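Local coordinates for protein leucine aminopeptidase (Fimbriiglobus ruber, PDB 7D1B) that probably converts N-terminal glutaminyl residues of peptides to pyroglutamate as a zinc-dependent glutaminyl cyclase of the M28 peptidase family, at residues P66-T71 with Y131-A136; A243-S248 with D285-L290; M110-A115 with V182-E187. One frame throughout, in Å; residues are numbered along the deposited sequence.

Interaction 1: P66-T71 with Y131-A136; sequences PRISGT and YDTRPA
Thr133 and Arg67 grip each other through backbone and side chain together. Thr133 OG1 accepts a hydrogen bond from Arg67 N at 2.9 Å, and Thr133 N returns a bond to Arg67 O at 3.0 Å, meeting that oxygen from above its carbonyl plane. The hydroxyl faces the Arg67 amide because OG1 stands between the backbone N and the carbonyl carbon (chi1 61°); the same turn lays the methyl, Thr133 CG2, over one face of the guanidinium, 3.4 Å from Arg67 NH1. Next to this pair, Ile68 CD1 rests against Pro135 CA at 3.8 Å.

Two loops of the M28 fold meet here: the one leading into helix 72-87, with a type II turn from Ile68 to Thr71, and the one leaving strand 123-130. A water joins them, accepting from Ser69 N and donating to Asp132 OD2 and Thr133 O.

Further out, Arg67 is held by Gly65 O through NE, by Ala151 O through NH2 and by Thr157 OG1 through NH1, which fixes the plane under the threonine methyl. The side chain of Arg134 extends to the zinc site, where its NH2 forms a salt bridge with the zinc ligand Glu188.

Interaction 2: A243-S248 with D285-L290; sequences AMEGYS and DDHIAL
Glu245 and His287 meet end to end, with the carboxylate and imidazole planes nearly perpendicular at 85°. His287 NE2 donates to Glu245 OE1 over 2.9 Å, coming from above the carboxylate plane, while the oxygen lies at the edge of the imidazole, tilted a little out of its plane. The histidine is aimed this way by its first torsion, which sets CG between the backbone N and the carbonyl carbon (chi1 65°).

Glu245 OE1 takes two more bonds: Ser248 OG approaches its anti lone pair at 2.7 Å, and Ser248 N comes from out of the plane at 2.8 Å. With OE2 accepting Tyr247 N, Glu245 is the N-cap of helix 246-251, and the helix end and the histidine would together favour a charged carboxylate. An alanine in place of Glu245 would probably leave the helix uncapped, His287 NE2 without its acceptor and the imidazole freer to turn.

Beside this polar pair, Ile288 sets CD1 over one face of the Tyr247 ring, 3.7 Å from the centroid in a CH-pi contact and displaced toward the CB end of the ring.

The contact joins the N-terminal part of helix 246-251 to helix 287-292, with His287 packed on Leu231 of strand 225-232 and on Ala297 and Asp299 of strand 297-300.

Interaction 3: M110-A115 with V182-E187; sequences MTNLIA and VLFDGE
Val182 lies opposite Ile114 as a non-hydrogen-bonded pair in the mixed sheet at the centre of the M28 fold, where strands 108-117 and 178-184 run antiparallel, their local axes 168° apart. Ile114 CG1 and Val182 CG2 meet on one side of the sheet.

Leu183 follows as a hydrogen-bonded pair with Leu113: Leu183 N donates to Leu113 O at 2.8 Å, and Leu113 N donates back to Leu183 O. Their CB atoms lie 4.2 Å apart on the sheet face covered by helix 72-87.

At Phe184 the ladder gives way to side chains. The amide oxygen of Asn112 sits at the edge of the phenyl ring and accepts Asp185 N in its carbonyl plane, at 2.9 Å from OD1, in place of a main-chain oxygen. Asn112 ND2 is held by Gln95 OE1 and Gly207 O, which fixes the rotation of the amide.

Asp185 has CG anti to its backbone N (chi1 -153°), carrying the carboxylate back to the other strand. There Asp185 OD2 receives Thr111 N on its anti lone pair at 2.9 Å, while OD1 accepts from Ser69 OG. Gly186 follows with a positive phi, which favours glycine, and Gly186 N makes a weak hydrogen bond to Asp185 OD1 at 2.8 Å.

In the fold
From the N terminus, the loop 66-71 comes first; interaction 1 brings it to the loop that follows strand 123-130, enclosing helix 72-87 and the first three strands in chain order. Strand 108-117 starts within that span, and interaction 3 pairs it with strand 178-184 beyond it, so the two closures cross. They also touch: the hydroxyl of Tyr131 meets Thr111 O, and the bond between Ser69 and Asp185 makes a second link. Interaction 2 opens only after both have closed, as a shorter loop tying helix 246-251 to helix 287-292. It does not touch interaction 1, but Asp286 and Leu290 pack on Phe184 of interaction 3, linking this later part to the central sheet.

Interaction 1: P66-T71 with Y131-A136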
loop_
_atom_site.group_PDB
_atom_site.type_symbol
_atom_site.label_atom_id
_atom_site.label_comp_id
_atom_site.label_asym_id
_atom_site.label_seq_id
_atom_site.Cartn_x
_atom_site.Cartn_y
_atom_site.Cartn_z
ATOM N N PRO A 66 -9.198 -9.420 -12.587
ATOM C CA PRO A 66 -9.611 -8.383 -11.634
ATOM C C PRO A 66 -9.866 -8.954 -10.243
ATOM O O PRO A 66 -10.327 -10.095 -10.080
ATOM C CB PRO A 66 -10.895 -7.824 -12.261
ATOM C CG PRO A 66 -10.666 -8.009 -13.751
ATOM C CD PRO A 66 -9.953 -9.352 -13.851
ATOM N N ARG A 67 -9.550 -8.141 -9.242
ATOM C CA ARG A 67 -9.748 -8.476 -7.839
ATOM C C ARG A 67 -10.646 -7.418 -7.208
ATOM O O ARG A 67 -10.289 -6.758 -6.223
ATOM C CB ARG A 67 -8.390 -8.578 -7.135
ATOM C CG ARG A 67 -7.549 -9.769 -7.605
ATOM C CD ARG A 67 -6.128 -9.315 -7.937
ATOM N NE ARG A 67 -6.107 -8.718 -9.262
ATOM C CZ ARG A 67 -5.304 -7.731 -9.664
ATOM N NH1 ARG A 67 -4.503 -7.116 -8.821
ATOM N NH2 ARG A 67 -5.340 -7.349 -10.946
ATOM N N ILE A 68 -11.820 -7.230 -7.802
ATOM C CA ILE A 68 -12.788 -6.263 -7.296
ATOM C C ILE A 68 -13.328 -6.761 -5.955
ATOM O O ILE A 68 -13.481 -7.973 -5.737
ATOM C CB ILE A 68 -13.911 -6.119 -8.341
ATOM C CG1 ILE A 68 -13.349 -5.565 -9.665
ATOM C CG2 ILE A 68 -15.042 -5.266 -7.795
ATOM C CD1 ILE A 68 -14.285 -5.765 -10.856
ATOM N N SER A 69 -13.594 -5.842 -5.029
ATOM C CA SER A 69 -14.153 -6.251 -3.738
ATOM C C SER A 69 -15.356 -7.167 -3.937
ATOM O O SER A 69 -16.205 -6.926 -4.802
ATOM C CB SER A 69 -14.615 -5.038 -2.942
ATOM O OG SER A 69 -13.527 -4.209 -2.635
ATOM N N GLY A 70 -15.430 -8.216 -3.120
ATOM C CA GLY A 70 -16.602 -9.066 -3.078
ATOM C C GLY A 70 -16.695 -10.077 -4.193
ATOM O O GLY A 70 -17.781 -10.614 -4.417
ATOM N N THR A 71 -15.598 -10.355 -4.900
ATOM C CA THR A 71 -15.618 -11.234 -6.060
ATOM C C THR A 71 -14.699 -12.432 -5.861
ATOM O O THR A 71 -13.782 -12.403 -5.025
ATOM C CB THR A 71 -15.182 -10.506 -7.340
ATOM O OG1 THR A 71 -13.796 -10.138 -7.232
ATOM C CG2 THR A 71 -16.052 -9.277 -7.611
ATOM N N TYR A 131 -5.643 -3.448 -1.947
ATOM C CA TYR A 131 -5.495 -4.605 -2.816
ATOM C C TYR A 131 -6.770 -4.955 -3.574
ATOM O O TYR A 131 -6.744 -5.891 -4.375
ATOM C CB TYR A 131 -4.877 -5.828 -2.109
ATOM C CG TYR A 131 -5.738 -6.621 -1.137
ATOM C CD1 TYR A 131 -6.738 -6.039 -0.356
ATOM C CD2 TYR A 131 -5.496 -7.967 -0.968
ATOM C CE1 TYR A 131 -7.489 -6.809 0.547
ATOM C CE2 TYR A 131 -6.233 -8.734 -0.080
ATOM C CZ TYR A 131 -7.229 -8.156 0.674
ATOM O OH TYR A 131 -7.937 -8.955 1.544
ATOM N N ASP A 132 -7.871 -4.235 -3.371
ATOM C CA ASP A 132 -8.979 -4.334 -4.312
ATOM C C ASP A 132 -8.595 -3.626 -5.603
ATOM O O ASP A 132 -7.764 -2.722 -5.610
ATOM C CB ASP A 132 -10.251 -3.728 -3.718
ATOM C CG ASP A 132 -10.138 -2.224 -3.504
ATOM O OD1 ASP A 132 -9.149 -1.760 -2.872
ATOM O OD2 ASP A 132 -11.059 -1.496 -3.939
ATOM N N THR A 133 -9.195 -4.034 -6.711
ATOM C CA THR A 133 -8.970 -3.335 -7.969
ATOM C C THR A 133 -10.235 -2.599 -8.373
ATOM O O THR A 133 -11.356 -3.084 -8.168
ATOM C CB THR A 133 -8.453 -4.252 -9.085
ATOM O OG1 THR A 133 -9.400 -5.295 -9.371
ATOM C CG2 THR A 133 -7.107 -4.873 -8.698
ATOM N N ARG A 134 -10.054 -1.425 -8.953
ATOM C CA ARG A 134 -11.184 -0.602 -9.351
ATOM C C ARG A 134 -12.015 -1.342 -10.399
ATOM O O ARG A 134 -11.456 -2.002 -11.280
ATOM C CB ARG A 134 -10.656 0.691 -9.956
ATOM C CG ARG A 134 -11.675 1.800 -10.031
ATOM C CD ARG A 134 -11.039 3.057 -10.625
ATOM N NE ARG A 134 -12.015 4.123 -10.758
ATOM C CZ ARG A 134 -12.213 5.113 -9.894
ATOM N NH1 ARG A 134 -13.184 5.994 -10.132
ATOM N NH2 ARG A 134 -11.484 5.215 -8.788
ATOM N N PRO A 135 -13.346 -1.245 -10.352
ATOM C CA PRO A 135 -14.151 -2.034 -11.298
ATOM C C PRO A 135 -13.909 -1.684 -12.751
ATOM O O PRO A 135 -14.083 -2.555 -13.612
ATOM C CB PRO A 135 -15.596 -1.760 -10.854
ATOM C CG PRO A 135 -15.454 -1.514 -9.358
ATOM C CD PRO A 135 -14.168 -0.706 -9.252
ATOM N N ALA A 136 -13.521 -0.449 -13.054
ATOM C CA ALA A 136 -13.325 -0.039 -14.435
ATOM C C ALA A 136 -12.178 0.953 -14.505
ATOM O O ALA A 136 -11.892 1.668 -13.536
ATOM C CB ALA A 136 -14.588 0.610 -15.025
HETATM O O HOH W 1 -4.230 -6.556 -6.125
HETATM O O HOH W 2 -12.906 -2.920 -5.734
#

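Interaction 2: A243-S248 with D285-L290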
loop_
_atom_site.group_PDB
_atom_site.type_symbol
_atom_site.label_atom_id
_atom_site.label_comp_id
_atom_site.label_asym_id
_atom_site.label_seq_id
_atom_site.Cartn_x
_atom_site.Cartn_y
_atom_site.Cartn_z
ATOM N N ALA A 243 7.095 12.352 -4.780
ATOM C CA ALA A 243 7.162 13.676 -4.190
ATOM C C ALA A 243 6.324 13.734 -2.917
ATOM O O ALA A 243 5.719 12.751 -2.490
ATOM C CB ALA A 243 6.760 14.741 -5.224
ATOM N N MET A 244 6.302 14.907 -2.296
ATOM C CA MET A 244 5.713 15.074 -0.976
ATOM C C MET A 244 4.319 15.678 -1.109
ATOM O O MET A 244 4.160 16.802 -1.591
ATOM C CB MET A 244 6.619 15.972 -0.146
ATOM C CG MET A 244 7.989 15.354 0.046
ATOM S SD MET A 244 9.116 16.518 0.819
ATOM C CE MET A 244 10.448 15.414 1.297
ATOM N N GLU A 245 3.300 14.936 -0.697
ATOM C CA GLU A 245 1.964 15.529 -0.760
ATOM C C GLU A 245 1.504 15.981 0.606
ATOM O O GLU A 245 2.073 15.607 1.632
ATOM C CB GLU A 245 0.880 14.747 -1.514
ATOM C CG GLU A 245 0.379 13.447 -0.874
ATOM C CD GLU A 245 -0.569 13.646 0.316
ATOM O OE1 GLU A 245 -0.326 13.000 1.350
ATOM O OE2 GLU A 245 -1.522 14.459 0.238
ATOM N N GLY A 246 0.499 16.854 0.585
ATOM C CA GLY A 246 0.232 17.683 1.737
ATOM C C GLY A 246 -0.273 16.933 2.949
ATOM O O GLY A 246 0.076 17.281 4.078
ATOM N N TYR A 247 -1.149 15.937 2.761
ATOM C CA TYR A 247 -1.644 15.263 3.958
ATOM C C TYR A 247 -0.514 14.536 4.677
ATOM O O TYR A 247 -0.468 14.515 5.914
ATOM C CB TYR A 247 -2.785 14.314 3.619
ATOM C CG TYR A 247 -4.028 15.033 3.180
ATOM C CD1 TYR A 247 -4.798 15.750 4.084
ATOM C CD2 TYR A 247 -4.442 14.981 1.862
ATOM C CE1 TYR A 247 -5.964 16.405 3.677
ATOM C CE2 TYR A 247 -5.600 15.625 1.441
ATOM C CZ TYR A 247 -6.343 16.345 2.353
ATOM O OH TYR A 247 -7.486 16.991 1.942
ATOM N N SER A 248 0.415 13.962 3.908
ATOM C CA SER A 248 1.583 13.288 4.471
ATOM C C SER A 248 2.486 14.276 5.188
ATOM O O SER A 248 2.947 14.019 6.306
ATOM C CB SER A 248 2.373 12.645 3.337
ATOM O OG SER A 248 1.606 11.652 2.676
ATOM N N ASP A 285 -6.213 9.447 0.172
ATOM C CA ASP A 285 -5.796 8.069 -0.031
ATOM C C ASP A 285 -6.016 7.321 1.284
ATOM O O ASP A 285 -6.570 7.861 2.255
ATOM C CB ASP A 285 -4.346 8.034 -0.527
ATOM C CG ASP A 285 -4.046 6.867 -1.425
ATOM O OD1 ASP A 285 -4.806 5.879 -1.442
ATOM O OD2 ASP A 285 -2.997 6.918 -2.128
ATOM N N ASP A 286 -5.582 6.061 1.323
ATOM C CA ASP A 286 -5.783 5.230 2.501
ATOM C C ASP A 286 -5.047 5.736 3.735
ATOM O O ASP A 286 -5.350 5.265 4.837
ATOM C CB ASP A 286 -5.374 3.785 2.194
ATOM C CG ASP A 286 -6.437 3.006 1.433
ATOM O OD1 ASP A 286 -7.639 3.091 1.793
ATOM O OD2 ASP A 286 -6.056 2.252 0.515
ATOM N N HIS A 287 -4.082 6.656 3.591
ATOM C CA HIS A 287 -3.360 7.163 4.755
ATOM C C HIS A 287 -4.153 8.206 5.535
ATOM O O HIS A 287 -3.795 8.513 6.672
ATOM C CB HIS A 287 -2.006 7.730 4.345
ATOM C CG HIS A 287 -2.101 8.928 3.460
ATOM N ND1 HIS A 287 -2.971 9.009 2.386
ATOM C CD2 HIS A 287 -1.417 10.096 3.496
ATOM C CE1 HIS A 287 -2.808 10.185 1.800
ATOM N NE2 HIS A 287 -1.862 10.857 2.445
ATOM N N ILE A 288 -5.230 8.749 4.958
ATOM C CA ILE A 288 -6.009 9.770 5.660
ATOM C C ILE A 288 -6.621 9.197 6.931
ATOM O O ILE A 288 -6.519 9.785 8.007
ATOM C CB ILE A 288 -7.098 10.338 4.734
ATOM C CG1 ILE A 288 -6.474 10.963 3.480
ATOM C CG2 ILE A 288 -8.010 11.312 5.495
ATOM C CD1 ILE A 288 -5.655 12.185 3.751
ATOM N N ALA A 289 -7.243 8.019 6.829
ATOM C CA ALA A 289 -7.891 7.456 8.009
ATOM C C ALA A 289 -6.869 7.151 9.089
ATOM O O ALA A 289 -7.152 7.296 10.285
ATOM C CB ALA A 289 -8.649 6.187 7.638
ATOM N N LEU A 290 -5.661 6.730 8.689
ATOM C CA LEU A 290 -4.607 6.433 9.662
ATOM C C LEU A 290 -4.168 7.694 10.392
ATOM O O LEU A 290 -4.110 7.714 11.628
ATOM C CB LEU A 290 -3.418 5.748 8.965
ATOM C CG LEU A 290 -3.737 4.464 8.204
ATOM C CD1 LEU A 290 -2.469 3.925 7.562
ATOM C CD2 LEU A 290 -4.334 3.424 9.118
#

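Interaction 3: M110-A115 with V182-E187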
loop_
_atom_site.group_PDB
_atom_site.type_symbol
_atom_site.label_atom_id
_atom_site.label_comp_id
_atom_site.label_asym_id
_atom_site.label_seq_id
_atom_site.Cartn_x
_atom_site.Cartn_y
_atom_site.Cartn_z
ATOM N N MET A 110 -16.098 -7.326 2.674
ATOM C CA MET A 110 -14.760 -6.767 2.598
ATOM C C MET A 110 -13.879 -7.503 3.594
ATOM O O MET A 110 -14.339 -7.918 4.672
ATOM C CB MET A 110 -14.788 -5.286 2.971
ATOM C CG MET A 110 -15.658 -4.477 2.071
ATOM S SD MET A 110 -14.684 -4.050 0.619
ATOM C CE MET A 110 -15.784 -2.889 -0.227
ATOM N N THR A 111 -12.597 -7.620 3.252
ATOM C CA THR A 111 -11.626 -8.235 4.160
ATOM C C THR A 111 -10.306 -7.486 4.066
ATOM O O THR A 111 -9.665 -7.503 3.009
ATOM C CB THR A 111 -11.388 -9.717 3.825
ATOM O OG1 THR A 111 -12.637 -10.406 3.751
ATOM C CG2 THR A 111 -10.522 -10.383 4.901
ATOM N N ASN A 112 -9.875 -6.848 5.157
ATOM C CA ASN A 112 -8.487 -6.404 5.211
ATOM C C ASN A 112 -7.624 -7.586 5.641
ATOM O O ASN A 112 -8.052 -8.434 6.421
ATOM C CB ASN A 112 -8.291 -5.297 6.248
ATOM C CG ASN A 112 -9.051 -4.019 5.934
ATOM O OD1 ASN A 112 -9.279 -3.666 4.765
ATOM N ND2 ASN A 112 -9.414 -3.296 6.991
ATOM N N LEU A 113 -6.410 -7.651 5.119
ATOM C CA LEU A 113 -5.468 -8.700 5.510
ATOM C C LEU A 113 -4.297 -8.065 6.246
ATOM O O LEU A 113 -3.771 -7.036 5.822
ATOM C CB LEU A 113 -4.946 -9.436 4.279
ATOM C CG LEU A 113 -4.484 -10.891 4.272
ATOM C CD1 LEU A 113 -5.594 -11.798 4.772
ATOM C CD2 LEU A 113 -4.042 -11.337 2.884
ATOM N N ILE A 114 -3.886 -8.665 7.354
ATOM C CA ILE A 114 -2.745 -8.173 8.113
ATOM C C ILE A 114 -1.751 -9.315 8.232
ATOM O O ILE A 114 -2.094 -10.387 8.735
ATOM C CB ILE A 114 -3.153 -7.670 9.504
ATOM C CG1 ILE A 114 -4.226 -6.582 9.401
ATOM C CG2 ILE A 114 -1.915 -7.172 10.276
ATOM C CD1 ILE A 114 -4.939 -6.308 10.717
ATOM N N ALA A 115 -0.522 -9.087 7.785
ATOM C CA ALA A 115 0.578 -10.039 7.953
ATOM C C ALA A 115 1.565 -9.415 8.932
ATOM O O ALA A 115 2.190 -8.401 8.620
ATOM C CB ALA A 115 1.244 -10.360 6.621
ATOM N N VAL A 182 -0.288 -4.349 5.994
ATOM C CA VAL A 182 -1.739 -4.232 6.028
ATOM C C VAL A 182 -2.225 -4.000 4.602
ATOM O O VAL A 182 -1.801 -3.043 3.935
ATOM C CB VAL A 182 -2.209 -3.111 6.975
ATOM C CG1 VAL A 182 -3.734 -3.030 6.984
ATOM C CG2 VAL A 182 -1.640 -3.334 8.390
ATOM N N LEU A 183 -3.124 -4.873 4.144
ATOM C CA LEU A 183 -3.747 -4.772 2.831
ATOM C C LEU A 183 -5.200 -4.356 3.022
ATOM O O LEU A 183 -5.997 -5.091 3.634
ATOM C CB LEU A 183 -3.643 -6.103 2.094
ATOM C CG LEU A 183 -2.187 -6.370 1.691
ATOM C CD1 LEU A 183 -1.979 -7.841 1.456
ATOM C CD2 LEU A 183 -1.830 -5.548 0.480
ATOM N N PHE A 184 -5.533 -3.162 2.531
ATOM C CA PHE A 184 -6.878 -2.609 2.667
ATOM C C PHE A 184 -7.763 -3.042 1.509
ATOM O O PHE A 184 -7.432 -2.816 0.337
ATOM C CB PHE A 184 -6.843 -1.086 2.667
ATOM C CG PHE A 184 -6.019 -0.481 3.773
ATOM C CD1 PHE A 184 -6.277 -0.760 5.118
ATOM C CD2 PHE A 184 -4.981 0.395 3.467
ATOM C CE1 PHE A 184 -5.513 -0.169 6.122
ATOM C CE2 PHE A 184 -4.230 0.988 4.468
ATOM C CZ PHE A 184 -4.492 0.702 5.789
ATOM N N ASP A 185 -8.915 -3.622 1.839
ATOM C CA ASP A 185 -9.949 -3.830 0.842
ATOM C C ASP A 185 -10.701 -2.518 0.597
ATOM O O ASP A 185 -10.605 -1.553 1.367
ATOM C CB ASP A 185 -10.915 -4.901 1.348
ATOM C CG ASP A 185 -11.631 -5.671 0.231
ATOM O OD1 ASP A 185 -11.646 -5.236 -0.952
ATOM O OD2 ASP A 185 -12.184 -6.750 0.559
ATOM N N GLY A 186 -11.461 -2.492 -0.490
ATOM C CA GLY A 186 -12.469 -1.467 -0.676
ATOM C C GLY A 186 -11.938 -0.053 -0.720
ATOM O O GLY A 186 -12.652 0.887 -0.346
ATOM N N GLU A 187 -10.703 0.141 -1.200
ATOM C CA GLU A 187 -10.252 1.514 -1.392
ATOM C C GLU A 187 -11.040 2.195 -2.499
ATOM O O GLU A 187 -11.378 3.374 -2.384
ATOM C CB GLU A 187 -8.763 1.589 -1.704
ATOM C CG GLU A 187 -8.256 3.032 -1.721
ATOM C CD GLU A 187 -7.804 3.481 -3.051
ATOM O OE1 GLU A 187 -7.386 2.647 -3.878
ATOM O OE2 GLU A 187 -7.872 4.702 -3.268
#